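Malonyl-CoA-[acyl-carrier-protein] transacylase (Coxiella burnetii, PDB 3TQE) probably transfers the malonyl group from malonyl-CoA to holo-acyl carrier protein, the step that supplies malonyl-ACP for fatty acid synthesis. Local coordinates at residues S204-A217 with A250-V262. Sequence-based numbering, arbitrary orientation.
Sequences SHCPLMQPAADRLA and ALIKQLVRPVRWV. With GLY (glycine), chain B.
H205, the predicted active-site histidine of this FabD-type acyltransferase, meets the main-chain carbonyls of Q254 and R257 through the imidazole edge that carries ND1. H205 ND1 donates to Q254 O at 2.7 Å with an N-H...O angle of 146°, and the acceptor lies close to the ring plane; a second, weak bond runs from ND1 to R257 O. These carbonyls limit rotation of the ring and leave NE2 for the other edge, where it is hydrogen-bonded to S96 OG, the predicted active-site serine, probably the nucleophile as in this family. This geometry is consistent with a Ser-His pair whose histidine is oriented by main-chain carbonyls. The amide of Q254 bonds R121 through OE1 and S96 O through NE2, and R121 also binds the glycine ligand.

One face of the H205 ring is covered by V259 CG2, 3.5 Å from the centroid and 12° off the normal, a CH-pi contact. With CG1 of V259 anti to the backbone N, CG2 falls beside that N and faces the ring.

Apolar packing joins helix 210-217 to helix 250-254, nearly antiparallel at 158° with axes 9.2 Å apart. I252 CD1 reaches the backbone of A217 and lies 3.9 Å from L216 CB, while L216 CD2 meets L255 CD1. At the turn before helix 210-217, V256 CG1 packs against M209 CB and Q210 N. L255 serves both sets: its carbonyl takes a weak bond from H205 N, and its CD1 presses to 3.4 Å from A213 CA, tighter than usual carbon-carbon contact.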
ATOM      1  N   SER A 204       6.374   8.519  -7.153  1.00 17.12           N
ATOM      2  CA  SER A 204       6.788   7.876  -5.920  0.50 16.92           C
ATOM      3  C   SER A 204       7.798   6.765  -6.174  1.00 16.31           C
ATOM      4  O   SER A 204       7.954   6.295  -7.301  1.00 16.26           O
ATOM      5  CB  SER A 204       5.561   7.352  -5.173  0.50 17.20           C
ATOM      6  OG  SER A 204       4.791   6.488  -5.973  0.50 19.38           O
ATOM      7  N   HIS A 205       8.506   6.383  -5.118  1.00 15.77           N
ATOM      8  CA  HIS A 205       9.420   5.267  -5.138  1.00 16.28           C
ATOM      9  C   HIS A 205      10.519   5.428  -6.128  1.00 18.55           C
ATOM     10  O   HIS A 205      10.862   4.488  -6.816  1.00 20.18           O
ATOM     11  CB  HIS A 205       8.649   3.974  -5.375  1.00 16.66           C
ATOM     12  CG  HIS A 205       7.586   3.795  -4.373  1.00 15.92           C
ATOM     13  ND1 HIS A 205       7.868   3.670  -3.037  1.00 18.54           N
ATOM     14  CD2 HIS A 205       6.239   3.838  -4.472  1.00 19.16           C
ATOM     15  CE1 HIS A 205       6.733   3.606  -2.358  1.00 20.27           C
ATOM     16  NE2 HIS A 205       5.735   3.732  -3.206  1.00 21.35           N
ATOM     17  N   CYS A 206      11.066   6.633  -6.161  1.00 18.38           N
ATOM     18  CA  CYS A 206      12.223   6.922  -6.963  1.00 18.96           C
ATOM     19  C   CYS A 206      12.962   8.058  -6.320  1.00 18.07           C
ATOM     20  O   CYS A 206      12.456   8.682  -5.401  1.00 16.56           O
ATOM     21  CB  CYS A 206      11.823   7.230  -8.411  1.00 20.40           C
ATOM     22  SG  CYS A 206      11.219   8.864  -8.768  1.00 21.47           S
ATOM     23  N   PRO A 207      14.164   8.362  -6.799  1.00 18.42           N
ATOM     24  CA  PRO A 207      14.956   9.390  -6.147  1.00 18.28           C
ATOM     25  C   PRO A 207      14.360  10.791  -6.159  1.00 17.83           C
ATOM     26  O   PRO A 207      14.765  11.628  -5.359  1.00 17.77           O
ATOM     27  CB  PRO A 207      16.262   9.349  -6.942  1.00 20.10           C
ATOM     28  CG  PRO A 207      16.353   7.975  -7.382  1.00 20.66           C
ATOM     29  CD  PRO A 207      14.983   7.563  -7.722  1.00 18.94           C
ATOM     30  N   LEU A 208      13.372  11.055  -7.004  1.00 16.85           N
ATOM     31  CA  LEU A 208      12.704  12.347  -6.938  1.00 16.96           C
ATOM     32  C   LEU A 208      11.971  12.587  -5.635  1.00 16.25           C
ATOM     33  O   LEU A 208      11.642  13.717  -5.315  1.00 16.29           O
ATOM     34  CB  LEU A 208      11.732  12.525  -8.088  1.00 17.23           C
ATOM     35  CG  LEU A 208      12.393  12.493  -9.457  1.00 17.27           C
ATOM     36  CD1 LEU A 208      11.321  12.705 -10.486  1.00 19.06           C
ATOM     37  CD2 LEU A 208      13.493  13.555  -9.554  1.00 19.33           C
HETATM   38  N   MSE A 209      11.723  11.522  -4.877  1.00 14.05           N
HETATM   39  CA  MSE A 209      11.100  11.665  -3.587  1.00 14.25           C
HETATM   40  C   MSE A 209      12.089  12.006  -2.489  1.00 13.86           C
HETATM   41  O   MSE A 209      11.687  12.181  -1.347  1.00 14.27           O
HETATM   42  CB  MSE A 209      10.371  10.385  -3.226  1.00 14.12           C
HETATM   43  CG  MSE A 209       9.123  10.124  -3.973  1.00 16.89           C
HETATM   44 SE   MSE A 209       7.729  11.479  -3.787  1.00 18.12          SE
HETATM   45  CE  MSE A 209       8.062  12.412  -5.442  1.00 19.18           C
ATOM     46  N   GLN A 210      13.382  12.127  -2.801  1.00 14.29           N
ATOM     47  CA  GLN A 210      14.325  12.361  -1.737  1.00 15.78           C
ATOM     48  C   GLN A 210      13.987  13.597  -0.872  1.00 15.81           C
ATOM     49  O   GLN A 210      14.129  13.544   0.334  1.00 16.18           O
ATOM     50  CB  GLN A 210      15.745  12.445  -2.266  1.00 17.18           C
ATOM     51  CG  GLN A 210      16.784  12.468  -1.162  1.00 19.92           C
ATOM     52  CD  GLN A 210      16.826  11.191  -0.331  1.00 22.80           C
ATOM     53  OE1 GLN A 210      16.862  10.087  -0.865  1.00 26.64           O
ATOM     54  NE2 GLN A 210      16.818  11.348   0.996  1.00 28.13           N
ATOM     55  N   PRO A 211      13.511  14.693  -1.465  1.00 16.45           N
ATOM     56  CA  PRO A 211      13.189  15.827  -0.596  1.00 17.63           C
ATOM     57  C   PRO A 211      12.094  15.496   0.401  1.00 16.78           C
ATOM     58  O   PRO A 211      12.111  15.968   1.531  1.00 18.10           O
ATOM     59  CB  PRO A 211      12.699  16.883  -1.580  1.00 18.76           C
ATOM     60  CG  PRO A 211      13.345  16.516  -2.861  1.00 19.58           C
ATOM     61  CD  PRO A 211      13.426  15.044  -2.893  1.00 17.63           C
ATOM     62  N   ALA A 212      11.129  14.690  -0.020  1.00 14.67           N
ATOM     63  CA  ALA A 212      10.066  14.259   0.869  1.00 13.90           C
ATOM     64  C   ALA A 212      10.592  13.322   1.933  1.00 14.46           C
ATOM     65  O   ALA A 212      10.177  13.391   3.077  1.00 14.94           O
ATOM     66  CB  ALA A 212       8.986  13.569   0.071  1.00 14.30           C
ATOM     67  N   ALA A 213      11.490  12.443   1.549  1.00 15.07           N
ATOM     68  CA  ALA A 213      12.070  11.499   2.474  1.00 15.52           C
ATOM     69  C   ALA A 213      12.820  12.252   3.569  1.00 16.06           C
ATOM     70  O   ALA A 213      12.751  11.897   4.742  1.00 16.80           O
ATOM     71  CB  ALA A 213      12.988  10.563   1.761  1.00 16.63           C
ATOM     72  N   ASP A 214      13.547  13.292   3.184  1.00 17.02           N
ATOM     73  CA  ASP A 214      14.294  14.064   4.155  1.00 18.60           C
ATOM     74  C   ASP A 214      13.367  14.707   5.166  1.00 18.42           C
ATOM     75  O   ASP A 214      13.672  14.747   6.355  1.00 19.99           O
ATOM     76  CB  ASP A 214      15.122  15.129   3.475  1.00 20.24           C
ATOM     77  CG  ASP A 214      16.260  14.546   2.628  1.00 24.38           C
ATOM     78  OD1 ASP A 214      16.598  13.356   2.780  1.00 29.01           O
ATOM     79  OD2 ASP A 214      16.809  15.302   1.796  1.00 30.57           O
ATOM     80  N   ARG A 215      12.233  15.199   4.703  1.00 15.85           N
ATOM     81  CA  ARG A 215      11.267  15.826   5.583  1.00 15.88           C
ATOM     82  C   ARG A 215      10.599  14.798   6.465  1.00 15.56           C
ATOM     83  O   ARG A 215      10.467  14.990   7.681  1.00 16.17           O
ATOM     84  CB  ARG A 215      10.247  16.608   4.788  1.00 15.77           C
ATOM     85  CG  ARG A 215      10.861  17.789   4.087  1.00 18.54           C
ATOM     86  CD  ARG A 215       9.871  18.425   3.175  1.00 21.21           C
ATOM     87  NE  ARG A 215       8.889  19.219   3.894  1.00 22.23           N
ATOM     88  CZ  ARG A 215       7.809  19.773   3.347  1.00 22.41           C
ATOM     89  NH1 ARG A 215       7.534  19.601   2.056  1.00 21.58           N
ATOM     90  NH2 ARG A 215       6.993  20.506   4.107  1.00 24.75           N
ATOM     91  N   LEU A 216      10.190  13.690   5.868  1.00 14.12           N
ATOM     92  CA  LEU A 216       9.504  12.682   6.652  1.00 14.34           C
ATOM     93  C   LEU A 216      10.421  12.085   7.700  1.00 15.00           C
ATOM     94  O   LEU A 216       9.950  11.674   8.756  1.00 14.94           O
ATOM     95  CB  LEU A 216       8.932  11.597   5.746  1.00 14.30           C
ATOM     96  CG  LEU A 216       7.868  10.722   6.436  1.00 16.85           C
ATOM     97  CD1 LEU A 216       6.630  11.556   6.823  1.00 18.61           C
ATOM     98  CD2 LEU A 216       7.533   9.593   5.501  1.00 18.76           C
ATOM     99  N   ALA A 217      11.720  12.014   7.416  1.00 14.77           N
ATOM    100  CA  ALA A 217      12.644  11.421   8.365  1.00 16.38           C
ATOM    101  C   ALA A 217      12.630  12.192   9.663  1.00 17.40           C
ATOM    102  O   ALA A 217      12.784  11.617  10.724  1.00 18.18           O
ATOM    103  CB  ALA A 217      14.029  11.363   7.787  1.00 16.90           C
ATOM    104  N   ALA A 250      13.536   1.757   7.107  1.00 13.20           N
ATOM    105  CA  ALA A 250      12.796   1.087   6.066  1.00 12.66           C
ATOM    106  C   ALA A 250      11.687   1.964   5.514  1.00 12.85           C
ATOM    107  O   ALA A 250      11.439   1.980   4.315  1.00 13.89           O
ATOM    108  CB  ALA A 250      12.240  -0.221   6.580  1.00 13.47           C
ATOM    109  N   LEU A 251      11.026   2.689   6.390  1.00 13.13           N
ATOM    110  CA  LEU A 251       9.931   3.560   5.976  1.00 13.37           C
ATOM    111  C   LEU A 251      10.422   4.745   5.190  1.00 13.61           C
ATOM    112  O   LEU A 251       9.771   5.193   4.254  1.00 15.04           O
ATOM    113  CB  LEU A 251       9.114   4.039   7.166  1.00 13.48           C
ATOM    114  CG  LEU A 251       8.342   2.925   7.867  1.00 15.03           C
ATOM    115  CD1 LEU A 251       7.774   3.469   9.156  1.00 17.03           C
ATOM    116  CD2 LEU A 251       7.237   2.339   6.954  1.00 15.62           C
ATOM    117  N   ILE A 252      11.585   5.260   5.541  1.00 13.07           N
ATOM    118  CA  ILE A 252      12.105   6.402   4.818  1.00 13.80           C
ATOM    119  C   ILE A 252      12.656   5.944   3.469  1.00 14.10           C
ATOM    120  O   ILE A 252      12.409   6.554   2.443  1.00 15.21           O
ATOM    121  CB  ILE A 252      13.148   7.136   5.653  1.00 13.43           C
ATOM    122  CG1 ILE A 252      12.483   7.732   6.910  1.00 14.95           C
ATOM    123  CG2 ILE A 252      13.851   8.188   4.818  1.00 14.76           C
ATOM    124  CD1 ILE A 252      11.301   8.646   6.638  1.00 17.36           C
ATOM    125  N   LYS A 253      13.395   4.847   3.458  1.00 13.23           N
ATOM    126  CA  LYS A 253      13.937   4.324   2.205  1.00 14.47           C
ATOM    127  C   LYS A 253      12.840   3.920   1.234  1.00 14.18           C
ATOM    128  O   LYS A 253      13.019   3.990   0.037  1.00 13.35           O
ATOM    129  CB  LYS A 253      14.881   3.160   2.489  1.00 15.39           C
ATOM    130  CG  LYS A 253      15.758   2.748   1.301  1.00 18.49           C
ATOM    131  CD  LYS A 253      16.735   1.620   1.701  1.00 21.32           C
ATOM    132  CE  LYS A 253      17.648   1.227   0.549  1.00 23.27           C
ATOM    133  NZ  LYS A 253      18.657   0.181   0.949  1.00 24.73           N
ATOM    134  N   GLN A 254      11.703   3.493   1.766  1.00 14.40           N
ATOM    135  CA  GLN A 254      10.579   3.100   0.946  1.00 14.46           C
ATOM    136  C   GLN A 254      10.211   4.162  -0.054  1.00 14.18           C
ATOM    137  O   GLN A 254       9.789   3.842  -1.143  1.00 15.35           O
ATOM    138  CB  GLN A 254       9.374   2.810   1.859  1.00 15.68           C
ATOM    139  CG  GLN A 254       8.204   2.180   1.177  1.00 17.72           C
ATOM    140  CD  GLN A 254       6.896   2.493   1.888  1.00 19.59           C
ATOM    141  OE1 GLN A 254       6.592   3.634   2.209  1.00 24.49           O
ATOM    142  NE2 GLN A 254       6.107   1.480   2.095  1.00 18.98           N
ATOM    143  N   LEU A 255      10.360   5.424   0.329  1.00 13.96           N
ATOM    144  CA  LEU A 255       9.914   6.542  -0.477  1.00 14.97           C
ATOM    145  C   LEU A 255      10.703   6.644  -1.760  1.00 14.78           C
ATOM    146  O   LEU A 255      10.195   7.153  -2.744  1.00 14.97           O
ATOM    147  CB  LEU A 255      10.051   7.840   0.287  1.00 16.09           C
ATOM    148  CG  LEU A 255       9.136   7.955   1.496  1.00 19.38           C
ATOM    149  CD1 LEU A 255       9.645   9.066   2.428  1.00 22.78           C
ATOM    150  CD2 LEU A 255       7.717   8.156   1.040  1.00 22.18           C
ATOM    151  N   VAL A 256      11.951   6.211  -1.726  1.00 14.56           N
ATOM    152  CA  VAL A 256      12.866   6.427  -2.843  1.00 15.04           C
ATOM    153  C   VAL A 256      13.286   5.165  -3.563  1.00 16.02           C
ATOM    154  O   VAL A 256      14.094   5.231  -4.496  1.00 18.78           O
ATOM    155  CB  VAL A 256      14.098   7.232  -2.396  1.00 15.46           C
ATOM    156  CG1 VAL A 256      13.695   8.621  -1.985  1.00 16.28           C
ATOM    157  CG2 VAL A 256      14.846   6.514  -1.257  1.00 18.10           C
ATOM    158  N   ARG A 257      12.744   4.026  -3.151  1.00 15.23           N
ATOM    159  CA  ARG A 257      13.110   2.752  -3.713  0.50 16.29           C
ATOM    160  C   ARG A 257      11.863   1.996  -4.110  1.00 15.74           C
ATOM    161  O   ARG A 257      10.784   2.275  -3.616  1.00 15.31           O
ATOM    162  CB  ARG A 257      13.923   1.957  -2.698  0.50 17.67           C
ATOM    163  CG  ARG A 257      15.297   2.524  -2.492  0.50 22.72           C
ATOM    164  CD  ARG A 257      16.097   2.484  -3.776  0.50 30.01           C
ATOM    165  NE  ARG A 257      16.912   1.280  -3.874  0.50 35.92           N
ATOM    166  CZ  ARG A 257      18.237   1.262  -3.756  0.50 41.20           C
ATOM    167  NH1 ARG A 257      18.909   2.389  -3.552  0.50 43.50           N
ATOM    168  NH2 ARG A 257      18.894   0.116  -3.849  0.50 43.05           N
ATOM    169  N   PRO A 258      12.014   1.011  -4.990  1.00 16.24           N
ATOM    170  CA  PRO A 258      10.829   0.324  -5.468  1.00 16.29           C
ATOM    171  C   PRO A 258      10.141  -0.504  -4.417  1.00 15.30           C
ATOM    172  O   PRO A 258      10.781  -1.035  -3.518  1.00 16.07           O
ATOM    173  CB  PRO A 258      11.337  -0.585  -6.578  1.00 17.76           C
ATOM    174  CG  PRO A 258      12.729  -0.553  -6.481  1.00 19.86           C
ATOM    175  CD  PRO A 258      13.207   0.619  -5.741  1.00 17.59           C
ATOM    176  N   VAL A 259       8.836  -0.613  -4.578  1.00 14.28           N
ATOM    177  CA  VAL A 259       8.027  -1.495  -3.761  1.00 14.03           C
ATOM    178  C   VAL A 259       8.177  -2.896  -4.341  1.00 13.49           C
ATOM    179  O   VAL A 259       7.722  -3.189  -5.447  1.00 14.38           O
ATOM    180  CB  VAL A 259       6.565  -1.073  -3.794  1.00 13.89           C
ATOM    181  CG1 VAL A 259       5.660  -2.072  -3.086  1.00 16.21           C
ATOM    182  CG2 VAL A 259       6.428   0.295  -3.190  1.00 16.96           C
ATOM    183  N   ARG A 260       8.772  -3.787  -3.555  1.00 13.86           N
ATOM    184  CA  ARG A 260       9.078  -5.121  -4.028  1.00 13.78           C
ATOM    185  C   ARG A 260       7.936  -6.058  -3.695  1.00 13.56           C
ATOM    186  O   ARG A 260       8.076  -6.985  -2.893  1.00 13.68           O
ATOM    187  CB  ARG A 260      10.412  -5.573  -3.454  1.00 14.29           C
ATOM    188  CG  ARG A 260      11.524  -4.694  -3.943  1.00 15.90           C
ATOM    189  CD  ARG A 260      12.746  -4.824  -3.127  1.00 19.21           C
ATOM    190  NE  ARG A 260      13.364  -6.123  -3.290  1.00 19.24           N
ATOM    191  CZ  ARG A 260      14.476  -6.503  -2.655  1.00 23.19           C
ATOM    192  NH1 ARG A 260      15.080  -5.707  -1.784  1.00 23.30           N
ATOM    193  NH2 ARG A 260      14.985  -7.691  -2.887  1.00 24.29           N
ATOM    194  N   TRP A 261       6.803  -5.823  -4.316  1.00 13.57           N
ATOM    195  CA  TRP A 261       5.611  -6.570  -3.973  1.00 13.54           C
ATOM    196  C   TRP A 261       5.679  -8.021  -4.438  1.00 13.78           C
ATOM    197  O   TRP A 261       5.341  -8.938  -3.687  1.00 13.82           O
ATOM    198  CB  TRP A 261       4.373  -5.881  -4.505  1.00 14.24           C
ATOM    199  CG  TRP A 261       3.125  -6.424  -3.963  1.00 13.30           C
ATOM    200  CD1 TRP A 261       2.193  -7.145  -4.615  1.00 15.25           C
ATOM    201  CD2 TRP A 261       2.682  -6.320  -2.609  1.00 12.63           C
ATOM    202  NE1 TRP A 261       1.174  -7.481  -3.762  1.00 15.12           N
ATOM    203  CE2 TRP A 261       1.468  -7.003  -2.515  1.00 13.70           C
ATOM    204  CE3 TRP A 261       3.202  -5.721  -1.467  1.00 14.76           C
ATOM    205  CZ2 TRP A 261       0.752  -7.079  -1.325  1.00 13.32           C
ATOM    206  CZ3 TRP A 261       2.498  -5.824  -0.287  1.00 14.30           C
ATOM    207  CH2 TRP A 261       1.291  -6.481  -0.232  1.00 14.54           C
ATOM    208  N   VAL A 262       6.123  -8.254  -5.651  1.00 14.24           N
ATOM    209  CA  VAL A 262       6.149  -9.625  -6.109  0.50 14.48           C
ATOM    210  C   VAL A 262       7.102 -10.450  -5.220  1.00 14.03           C
ATOM    211  O   VAL A 262       6.747 -11.562  -4.842  1.00 15.26           O
ATOM    212  CB  VAL A 262       6.426  -9.745  -7.611  0.50 15.10           C
ATOM    213  CG1 VAL A 262       7.657  -8.964  -7.976  0.50 16.28           C
ATOM    214  CG2 VAL A 262       6.482 -11.219  -8.032  0.50 14.56           C
TER
HETATM  215  N   GLY B 314       2.620   4.528  -4.745  1.00 46.42           N
HETATM  216  CA  GLY B 314       1.700   5.102  -3.711  1.00 45.67           C
HETATM  217  C   GLY B 314       2.440   5.683  -2.519  1.00 45.14           C
HETATM  218  O   GLY B 314       1.915   5.843  -1.398  1.00 43.80           O
HETATM  219  OXT GLY B 314       3.612   5.994  -2.648  1.00 44.96           O